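Local atomic coordinates of uncharacterized protein (Brachypodium distachyon, PDB entry 4ME2), a protein that probably binds RNA sequence-specifically through a superhelix of pentatricopeptide helix-turn-helix repeats, as chloroplast group II intron RNA binders of this kind do. Residues S99-A104 with A122-S127; A55-T60 with Q93-W98; R176-K181 with R185-V190; R189-A194 with E227-D232. All coordinates share one frame; numbering follows the deposited sequence.

Contact 1: S99-A104 with A122-S127; sequences SLALAA and ATFVSS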
# COMPACT_ATOMS: atom_id res chain seq x y z
N SER A 99 -5.37 -8.44 -9.17
CA SER A 99 -4.83 -9.43 -8.22
C SER A 99 -3.46 -9.98 -8.64
O SER A 99 -2.60 -10.21 -7.78
CB SER A 99 -5.83 -10.57 -7.98
OG SER A 99 -5.89 -11.42 -9.10
N LEU A 100 -3.25 -10.18 -9.94
CA LEU A 100 -1.97 -10.65 -10.46
C LEU A 100 -0.91 -9.57 -10.34
O LEU A 100 0.25 -9.87 -10.05
CB LEU A 100 -2.07 -11.08 -11.93
CG LEU A 100 -3.02 -12.24 -12.23
CD1 LEU A 100 -2.87 -12.67 -13.68
CD2 LEU A 100 -2.74 -13.40 -11.30
N ALA A 101 -1.30 -8.32 -10.57
CA ALA A 101 -0.36 -7.20 -10.44
C ALA A 101 0.08 -7.04 -8.99
O ALA A 101 1.25 -6.72 -8.72
CB ALA A 101 -0.97 -5.90 -10.97
N LEU A 102 -0.85 -7.27 -8.06
CA LEU A 102 -0.55 -7.21 -6.63
C LEU A 102 0.42 -8.32 -6.26
O LEU A 102 1.36 -8.11 -5.50
CB LEU A 102 -1.83 -7.35 -5.79
CG LEU A 102 -2.05 -6.59 -4.48
CD1 LEU A 102 -2.80 -7.44 -3.46
CD2 LEU A 102 -0.79 -5.98 -3.85
N ALA A 103 0.18 -9.52 -6.79
CA ALA A 103 1.10 -10.62 -6.57
C ALA A 103 2.49 -10.27 -7.11
O ALA A 103 3.50 -10.61 -6.48
CB ALA A 103 0.57 -11.91 -7.18
N ALA A 104 2.55 -9.58 -8.25
CA ALA A 104 3.83 -9.14 -8.80
C ALA A 104 4.51 -8.15 -7.86
O ALA A 104 5.72 -8.24 -7.62
CB ALA A 104 3.67 -8.54 -10.19
N ALA A 122 -0.43 3.60 -3.06
CA ALA A 122 -1.65 4.38 -3.27
C ALA A 122 -2.31 4.02 -4.60
O ALA A 122 -3.53 3.91 -4.67
CB ALA A 122 -1.37 5.88 -3.19
N THR A 123 -1.49 3.82 -5.64
CA THR A 123 -2.01 3.44 -6.95
C THR A 123 -2.70 2.07 -6.93
O THR A 123 -3.76 1.89 -7.54
CB THR A 123 -0.91 3.52 -8.03
OG1 THR A 123 -0.52 4.89 -8.19
CG2 THR A 123 -1.41 2.99 -9.37
N PHE A 124 -2.12 1.11 -6.21
CA PHE A 124 -2.77 -0.19 -6.05
C PHE A 124 -4.08 -0.08 -5.27
O PHE A 124 -5.03 -0.80 -5.54
CB PHE A 124 -1.82 -1.21 -5.42
CG PHE A 124 -0.93 -1.89 -6.41
CD1 PHE A 124 -1.33 -3.09 -7.00
CD2 PHE A 124 0.28 -1.32 -6.79
CE1 PHE A 124 -0.52 -3.72 -7.93
CE2 PHE A 124 1.10 -1.96 -7.72
CZ PHE A 124 0.69 -3.15 -8.29
N VAL A 125 -4.13 0.83 -4.30
CA VAL A 125 -5.36 1.03 -3.54
C VAL A 125 -6.47 1.59 -4.43
O VAL A 125 -7.58 1.06 -4.47
CB VAL A 125 -5.14 1.95 -2.32
CG1 VAL A 125 -6.47 2.25 -1.63
CG2 VAL A 125 -4.17 1.32 -1.33
N SER A 126 -6.15 2.67 -5.15
CA SER A 126 -7.12 3.36 -6.00
C SER A 126 -7.63 2.50 -7.16
O SER A 126 -8.77 2.66 -7.60
CB SER A 126 -6.53 4.67 -6.52
OG SER A 126 -6.26 5.54 -5.44
N SER A 127 -6.78 1.60 -7.65
CA SER A 127 -7.12 0.75 -8.78
C SER A 127 -7.76 -0.57 -8.36
O SER A 127 -8.17 -1.36 -9.21
CB SER A 127 -5.88 0.48 -9.64
OG SER A 127 -4.90 -0.28 -8.94
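Across the gap between Leu-102 and Phe-124, where the backbones of 99-104 and 122-127 come closest, the CA atoms stand 7.4 Å apart; both residues are helical. Phe-124 is the side chain that bridges the distance. Its CB points toward helix 98-109, and chi1 of -85° carries the ring on until its outer edge meets the backbone of that helix. Phe-124 CE1 lies 3.5 Å from Ala-101 C, a carbonyl carbon at the ring edge near its plane. Phe-124 CZ is 3.6 Å from Ala-101 O. The CB of Ala-101 is 3.8 Å from Phe-124 CE1, while Leu-102 adds a looser apolar touch, CD2 to Phe-124 CD1 at 4.3 Å. This is buried packing between successive helices of the helical-repeat array, with Leu-105 also against the phenyl group and Gln-93 of helix 82-94 touching both Phe-124 and Ala-101. Close to the end of helix 118-126, Ser-127 OG bonds back to Thr-123 O at 2.8 Å. That carbonyl oxygen also takes Ser-127 N, and the two donors reach it from opposite faces of its plane.

Contact 2: A55-T60 with Q93-W98; sequences ALKRLT and QRQGHW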
# COMPACT_ATOMS: atom_id res chain seq x y z
N ALA A 55 2.83 -16.29 -18.64
CA ALA A 55 2.94 -17.42 -17.73
C ALA A 55 2.09 -17.23 -16.47
O ALA A 55 1.40 -18.15 -16.04
CB ALA A 55 4.39 -17.69 -17.36
N LEU A 56 2.14 -16.04 -15.88
CA LEU A 56 1.37 -15.78 -14.67
C LEU A 56 -0.13 -15.91 -14.93
O LEU A 56 -0.86 -16.47 -14.12
CB LEU A 56 1.71 -14.41 -14.07
CG LEU A 56 0.99 -14.05 -12.76
CD1 LEU A 56 1.12 -15.17 -11.74
CD2 LEU A 56 1.52 -12.75 -12.19
N LYS A 57 -0.57 -15.39 -16.07
CA LYS A 57 -1.97 -15.52 -16.48
C LYS A 57 -2.34 -17.00 -16.70
O LYS A 57 -3.36 -17.48 -16.20
CB LYS A 57 -2.25 -14.65 -17.71
CG LYS A 57 -2.27 -13.15 -17.41
CD LYS A 57 -2.06 -12.27 -18.64
CE LYS A 57 -3.16 -12.43 -19.66
NZ LYS A 57 -2.94 -11.56 -20.85
N ARG A 58 -1.49 -17.72 -17.42
CA ARG A 58 -1.70 -19.14 -17.69
C ARG A 58 -1.79 -19.96 -16.40
O ARG A 58 -2.68 -20.80 -16.25
CB ARG A 58 -0.56 -19.67 -18.57
CG ARG A 58 -0.68 -21.13 -18.98
CD ARG A 58 0.55 -21.58 -19.76
NE ARG A 58 1.74 -21.72 -18.91
CZ ARG A 58 2.88 -21.04 -19.07
NH1 ARG A 58 3.03 -20.17 -20.06
NH2 ARG A 58 3.89 -21.26 -18.24
N LEU A 59 -0.88 -19.70 -15.46
CA LEU A 59 -0.83 -20.43 -14.19
C LEU A 59 -2.04 -20.19 -13.30
O LEU A 59 -2.33 -20.99 -12.41
CB LEU A 59 0.45 -20.08 -13.42
CG LEU A 59 1.77 -20.59 -14.02
CD1 LEU A 59 2.96 -19.95 -13.34
CD2 LEU A 59 1.83 -22.11 -13.94
N THR A 60 -2.75 -19.09 -13.53
CA THR A 60 -3.85 -18.74 -12.65
C THR A 60 -5.19 -18.69 -13.37
O THR A 60 -6.14 -18.11 -12.88
CB THR A 60 -3.62 -17.37 -11.99
OG1 THR A 60 -3.41 -16.38 -13.00
CG2 THR A 60 -2.42 -17.42 -11.03
N GLN A 93 -1.11 -4.44 -14.41
CA GLN A 93 -1.94 -3.31 -13.98
C GLN A 93 -2.74 -2.75 -15.16
O GLN A 93 -3.94 -2.53 -15.05
CB GLN A 93 -1.07 -2.19 -13.39
CG GLN A 93 -0.49 -2.44 -12.01
CD GLN A 93 0.43 -1.31 -11.56
OE1 GLN A 93 1.64 -1.37 -11.76
NE2 GLN A 93 -0.15 -0.27 -10.96
N ARG A 94 -2.06 -2.53 -16.29
CA ARG A 94 -2.67 -1.91 -17.47
C ARG A 94 -3.79 -2.78 -18.04
O ARG A 94 -4.84 -2.26 -18.46
CB ARG A 94 -1.62 -1.63 -18.55
CG ARG A 94 -2.12 -0.74 -19.68
CD ARG A 94 -1.19 -0.79 -20.89
NE ARG A 94 -1.12 -2.12 -21.47
CZ ARG A 94 -2.04 -2.63 -22.29
NH1 ARG A 94 -3.11 -1.92 -22.63
NH2 ARG A 94 -1.90 -3.86 -22.77
N GLN A 95 -3.57 -4.09 -18.05
CA GLN A 95 -4.56 -5.05 -18.53
C GLN A 95 -5.74 -5.21 -17.57
O GLN A 95 -6.75 -5.83 -17.91
CB GLN A 95 -3.91 -6.41 -18.81
CG GLN A 95 -2.92 -6.38 -19.97
CD GLN A 95 -2.29 -7.72 -20.26
OE1 GLN A 95 -1.26 -7.80 -20.94
NE2 GLN A 95 -2.91 -8.79 -19.78
N GLY A 96 -5.62 -4.64 -16.37
CA GLY A 96 -6.68 -4.72 -15.37
C GLY A 96 -6.67 -5.99 -14.53
O GLY A 96 -7.65 -6.27 -13.83
N HIS A 97 -5.58 -6.75 -14.59
CA HIS A 97 -5.45 -7.94 -13.76
C HIS A 97 -4.90 -7.55 -12.42
O HIS A 97 -3.74 -7.80 -12.12
CB HIS A 97 -4.53 -8.97 -14.41
CG HIS A 97 -5.02 -9.45 -15.75
ND1 HIS A 97 -6.17 -10.14 -15.90
CD2 HIS A 97 -4.48 -9.31 -17.02
CE1 HIS A 97 -6.35 -10.42 -17.20
NE2 HIS A 97 -5.31 -9.91 -17.88
N TRP A 98 -5.75 -6.94 -11.61
CA TRP A 98 -5.33 -6.31 -10.36
C TRP A 98 -4.71 -7.30 -9.39
O TRP A 98 -3.62 -7.06 -8.86
CB TRP A 98 -6.48 -5.53 -9.75
CG TRP A 98 -6.07 -4.75 -8.55
CD1 TRP A 98 -5.56 -3.47 -8.50
CD2 TRP A 98 -6.12 -5.21 -7.17
NE1 TRP A 98 -5.29 -3.10 -7.21
CE2 TRP A 98 -5.59 -4.11 -6.36
CE3 TRP A 98 -6.51 -6.38 -6.55
CZ2 TRP A 98 -5.49 -4.20 -4.98
CZ3 TRP A 98 -6.41 -6.46 -5.16
CH2 TRP A 98 -5.91 -5.39 -4.39
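Lys-57 and His-97 mark the closest backbone approach of 55-60 and 93-98, with 8.8 Å between their CA atoms, the first near the end of helix 47-59 and the second in the short link after helix 82-94. Lys-57 spans most of the distance. It starts toward the other segment and bends at chi3 (63°), which swings CE, and NZ beyond it, beside the imidazole of His-97. Lys-57 CE comes 3.8 Å from His-97 NE2, approaching the ring obliquely, and Lys-57 CD is 4.1 Å from the same nitrogen. The two side chains cross at about a right angle, and Lys-57 crosses Gln-95 in the same manner.

Residues 95-97 form the tight turn between helix 82-94 and helix 98-109, a helix-turn-helix connection. Gly-96 leaves the helix with positive phi (84°) in a Schellman motif, its N bonded to Gln-93 O at 3.0 Å, and His-97 then takes the N-cap position of helix 98-109. His-97 is also the centre of an inverse gamma turn, whose closing bond from Trp-98 N to Gly-96 O is weak. In 55-60, Thr-60 turns its hydroxyl back to its own helix end, OG1 giving a 2.8 Å bond to Leu-56 O. Arg-64 ties in here as well, bonding to Thr-60 OG1 and Lys-57 O and touching the side chain of His-97, while Leu-100 packs against Lys-57 and Thr-60.

Contact 3: R176-K181 with R185-V190; sequences RALVAK and RAAWRV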
# COMPACT_ATOMS: atom_id res chain seq x y z
N ARG A 176 -5.23 9.14 1.70
CA ARG A 176 -6.34 9.60 0.86
C ARG A 176 -6.96 8.44 0.08
O ARG A 176 -8.18 8.30 0.00
CB ARG A 176 -5.84 10.61 -0.16
CG ARG A 176 -6.20 12.07 0.06
CD ARG A 176 -5.61 12.92 -1.06
NE ARG A 176 -6.46 12.98 -2.25
CZ ARG A 176 -6.16 13.66 -3.36
NH1 ARG A 176 -5.02 14.33 -3.45
NH2 ARG A 176 -7.00 13.66 -4.39
N ALA A 177 -6.10 7.63 -0.52
CA ALA A 177 -6.57 6.52 -1.35
C ALA A 177 -7.31 5.51 -0.50
O ALA A 177 -8.37 5.02 -0.89
CB ALA A 177 -5.41 5.87 -2.09
N LEU A 178 -6.78 5.21 0.68
CA LEU A 178 -7.42 4.23 1.56
C LEU A 178 -8.80 4.69 2.01
O LEU A 178 -9.76 3.93 1.99
CB LEU A 178 -6.54 3.93 2.78
CG LEU A 178 -5.26 3.14 2.49
CD1 LEU A 178 -4.30 3.21 3.67
CD2 LEU A 178 -5.59 1.70 2.14
N VAL A 179 -8.89 5.95 2.43
CA VAL A 179 -10.17 6.50 2.86
C VAL A 179 -11.20 6.49 1.71
O VAL A 179 -12.33 6.03 1.90
CB VAL A 179 -10.00 7.89 3.49
CG1 VAL A 179 -11.34 8.59 3.59
CG2 VAL A 179 -9.34 7.77 4.86
N ALA A 180 -10.79 6.94 0.53
CA ALA A 180 -11.70 6.92 -0.63
C ALA A 180 -12.20 5.51 -0.97
O ALA A 180 -13.36 5.33 -1.35
CB ALA A 180 -11.06 7.59 -1.84
N LYS A 181 -11.33 4.51 -0.80
CA LYS A 181 -11.68 3.12 -1.07
C LYS A 181 -12.47 2.46 0.05
O LYS A 181 -12.84 1.29 -0.06
CB LYS A 181 -10.44 2.29 -1.36
CG LYS A 181 -10.05 2.31 -2.82
CD LYS A 181 -11.06 1.54 -3.65
CE LYS A 181 -10.84 1.86 -5.11
NZ LYS A 181 -11.93 1.33 -5.96
N ARG A 185 -9.95 1.11 8.68
CA ARG A 185 -9.00 0.56 9.63
C ARG A 185 -7.57 0.67 9.10
O ARG A 185 -6.65 1.04 9.84
CB ARG A 185 -9.35 -0.89 9.97
CG ARG A 185 -8.41 -1.57 10.95
CD ARG A 185 -8.31 -0.81 12.27
NE ARG A 185 -9.61 -0.68 12.94
CZ ARG A 185 -9.85 0.14 13.95
NH1 ARG A 185 -8.89 0.92 14.44
NH2 ARG A 185 -11.07 0.19 14.48
N ALA A 186 -7.38 0.33 7.82
CA ALA A 186 -6.08 0.45 7.16
C ALA A 186 -5.56 1.89 7.21
O ALA A 186 -4.40 2.13 7.54
CB ALA A 186 -6.15 -0.05 5.72
N ALA A 187 -6.43 2.86 6.90
CA ALA A 187 -6.04 4.27 6.96
C ALA A 187 -5.63 4.65 8.39
O ALA A 187 -4.58 5.28 8.61
CB ALA A 187 -7.17 5.16 6.46
N TRP A 188 -6.44 4.26 9.36
CA TRP A 188 -6.10 4.50 10.75
C TRP A 188 -4.76 3.89 11.10
O TRP A 188 -3.93 4.54 11.76
CB TRP A 188 -7.19 3.98 11.67
CG TRP A 188 -6.76 4.08 13.09
CD1 TRP A 188 -6.35 3.06 13.93
CD2 TRP A 188 -6.62 5.31 13.87
NE1 TRP A 188 -6.00 3.55 15.16
CE2 TRP A 188 -6.14 4.89 15.19
CE3 TRP A 188 -6.86 6.65 13.63
CZ2 TRP A 188 -5.91 5.80 16.20
CZ3 TRP A 188 -6.62 7.56 14.66
CH2 TRP A 188 -6.16 7.15 15.91
N ARG A 189 -4.52 2.65 10.67
CA ARG A 189 -3.26 1.97 10.96
C ARG A 189 -2.07 2.80 10.51
O ARG A 189 -1.13 3.01 11.28
CB ARG A 189 -3.22 0.57 10.33
CG ARG A 189 -3.90 -0.52 11.17
CD ARG A 189 -2.90 -1.55 11.70
NE ARG A 189 -1.77 -0.96 12.41
CZ ARG A 189 -0.53 -1.45 12.42
NH1 ARG A 189 -0.23 -2.55 11.75
NH2 ARG A 189 0.41 -0.82 13.10
N VAL A 190 -2.11 3.29 9.27
CA VAL A 190 -1.03 4.12 8.72
C VAL A 190 -0.89 5.43 9.49
O VAL A 190 0.22 5.82 9.88
CB VAL A 190 -1.24 4.44 7.23
CG1 VAL A 190 -0.23 5.48 6.76
CG2 VAL A 190 -1.12 3.19 6.38
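Leu-178 carries most of this contact, its side chain directed at Ala-187 in the helix that follows. At the root, CB lies 3.9 Å from Ala-187 CB, close to the point where the backbones draw nearest, 5.6 Å between the CA atoms of these two residues. From there CG stands anti to the carbonyl carbon (chi1 -70°), and the fork divides its two methyls between different neighbours. CD1 settles against the helix backbone, 3.9 Å from Ala-187 CA, and also meets Val-190 CG2 at 4.2 Å. CD2 instead reaches Ala-186 CB at 4.0 Å. Beside the leucine, Val-179 sends its CG2 to within 3.8 Å of Ala-187 CB, so the CB of Ala-187 is touched by both Leu-178 and Val-179.

The axes of 176-180 and 185-190 approach to 8.6 Å and run nearly antiparallel, at 157°, a spacing consistent with the small Ala-186 and Ala-187 facing Leu-178. All five touching residues are buried and the contact is wholly apolar. Val-125 of helix 118-126 and Val-139 of helix 133-151 also press on Leu-178, and Met-210 and Met-214 of helix 204-216 rest on Ala-187. With helices 168-180 and 184-197 joined by a very short turn, this is the antiparallel helix-turn-helix packing seen in helical-repeat proteins, the pentatricopeptide family among them.

Contact 4: R189-A194 with E227-D232; sequences RVYEAA and EADLAD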
# COMPACT_ATOMS: atom_id res chain seq x y z
N ARG A 189 -4.52 2.65 10.67
CA ARG A 189 -3.26 1.97 10.96
C ARG A 189 -2.07 2.80 10.51
O ARG A 189 -1.13 3.01 11.28
CB ARG A 189 -3.22 0.57 10.33
CG ARG A 189 -3.90 -0.52 11.17
CD ARG A 189 -2.90 -1.55 11.70
NE ARG A 189 -1.77 -0.96 12.41
CZ ARG A 189 -0.53 -1.45 12.42
NH1 ARG A 189 -0.23 -2.55 11.75
NH2 ARG A 189 0.41 -0.82 13.10
N VAL A 190 -2.11 3.29 9.27
CA VAL A 190 -1.03 4.12 8.72
C VAL A 190 -0.89 5.43 9.49
O VAL A 190 0.22 5.82 9.88
CB VAL A 190 -1.24 4.44 7.23
CG1 VAL A 190 -0.23 5.48 6.76
CG2 VAL A 190 -1.12 3.19 6.38
N TYR A 191 -2.01 6.12 9.66
CA TYR A 191 -2.02 7.39 10.38
C TYR A 191 -1.45 7.24 11.80
O TYR A 191 -0.60 8.02 12.22
CB TYR A 191 -3.43 7.99 10.42
CG TYR A 191 -3.54 9.24 11.26
CD1 TYR A 191 -3.95 9.18 12.59
CD2 TYR A 191 -3.23 10.49 10.73
CE1 TYR A 191 -4.05 10.32 13.37
CE2 TYR A 191 -3.33 11.65 11.50
CZ TYR A 191 -3.74 11.55 12.82
OH TYR A 191 -3.83 12.70 13.58
N GLU A 192 -1.91 6.22 12.51
CA GLU A 192 -1.45 5.99 13.88
C GLU A 192 0.05 5.68 13.94
O GLU A 192 0.77 6.29 14.72
CB GLU A 192 -2.25 4.87 14.54
CG GLU A 192 -1.73 4.49 15.92
CD GLU A 192 -2.49 3.34 16.52
OE1 GLU A 192 -3.06 3.52 17.62
OE2 GLU A 192 -2.53 2.26 15.91
N ALA A 193 0.50 4.74 13.11
CA ALA A 193 1.91 4.33 13.13
C ALA A 193 2.85 5.47 12.73
O ALA A 193 3.85 5.71 13.41
CB ALA A 193 2.13 3.11 12.24
N ALA A 194 2.53 6.18 11.66
CA ALA A 194 3.41 7.22 11.13
C ALA A 194 3.28 8.56 11.85
O ALA A 194 4.27 9.15 12.28
CB ALA A 194 3.20 7.39 9.63
N GLU A 227 -9.72 14.32 15.58
CA GLU A 227 -10.22 15.64 15.94
C GLU A 227 -9.40 16.26 17.07
O GLU A 227 -9.15 17.46 17.08
CB GLU A 227 -11.71 15.59 16.28
CG GLU A 227 -12.59 15.24 15.09
CD GLU A 227 -14.08 15.22 15.41
OE1 GLU A 227 -14.45 15.45 16.58
OE2 GLU A 227 -14.88 14.99 14.48
N ALA A 228 -8.97 15.43 18.02
CA ALA A 228 -8.09 15.88 19.10
C ALA A 228 -6.74 16.36 18.54
O ALA A 228 -6.25 17.43 18.91
CB ALA A 228 -7.88 14.76 20.11
N ASP A 229 -6.17 15.59 17.61
CA ASP A 229 -4.92 15.97 16.97
C ASP A 229 -5.06 17.26 16.16
O ASP A 229 -4.21 18.14 16.23
CB ASP A 229 -4.41 14.84 16.06
CG ASP A 229 -4.05 13.58 16.82
OD1 ASP A 229 -3.86 13.64 18.06
OD2 ASP A 229 -3.94 12.51 16.18
N LEU A 230 -6.15 17.37 15.39
CA LEU A 230 -6.46 18.58 14.63
C LEU A 230 -6.61 19.79 15.55
O LEU A 230 -6.07 20.86 15.27
CB LEU A 230 -7.71 18.38 13.77
CG LEU A 230 -8.22 19.59 12.98
CD1 LEU A 230 -7.11 20.24 12.16
CD2 LEU A 230 -9.39 19.20 12.09
N ALA A 231 -7.34 19.62 16.66
CA ALA A 231 -7.50 20.69 17.64
C ALA A 231 -6.14 21.13 18.19
O ALA A 231 -5.87 22.33 18.33
CB ALA A 231 -8.42 20.27 18.78
N ASP A 232 -5.29 20.15 18.49
CA ASP A 232 -3.93 20.41 18.96
C ASP A 232 -3.18 21.24 17.92
O ASP A 232 -2.52 22.22 18.25
CB ASP A 232 -3.21 19.09 19.22
CG ASP A 232 -1.87 19.27 19.91
OD1 ASP A 232 -1.83 19.15 21.15
OD2 ASP A 232 -0.86 19.52 19.22
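Tyr-191 reaches across from helix 184-197 to Asp-229, and this single pair carries the contact. Along 227-232, Glu-227 comes first and has its CB turned away from the other helix. Two residues later comes Asp-229, with its CB directed at the tyrosine. Its carboxylate receives the phenol in a short hydrogen bond, Tyr-191 OH to Asp-229 OD2 at 2.6 Å, on its anti lone pair, on the far side of OD2 from OD1. The acceptor lies at the ring edge in the plane of the tyrosine, while the ring and carboxylate planes are turned 31° against each other. Tyr-191 gets there by holding CG anti to its backbone N (chi1 175°), which directs the ring toward helix 220-236 to meet a side chain coming from the opposite direction. OD2 has a second partner in the salt bridge to Arg-196, so one oxygen is held by both a phenol and a guanidinium group, which would probably favour the charged carboxylate.

Next in sequence, the side chain of Leu-230 touches Tyr-207, and at the end of the segment Asp-232 OD2 makes a salt bridge to Arg-236. Tyr-207 of helix 204-216 also touches Tyr-191 and Asp-229, so that helix packs against both partners, with Met-210 also touching Tyr-191, while helices 133-151 and 168-180 pack on the neighbouring Val-190.

The four contacts follow one another along the helical array, from contact 2 near the N-terminus through contacts 1 and 3 to contact 4. Contacts 2 and 1 have centres 11 Å apart and touch directly: Trp-98 NE1 probably hydrogen-bonds to Phe-124 O at 2.8 Å. Contact 1 meets contact 3, 15 Å away between centres, where Val-125 and Ser-126 pack on Ala-177 and Lys-181. Contacts 3 and 4 share Arg-189 and Val-190 on helix 184-197, their centres 12 Å apart. Contacts 2 and 4 lie about 37 Å apart, centre to centre, on opposite sides of the chain's centre. Contacts 1 and 3 are buried, whereas contact 2 is at the surface.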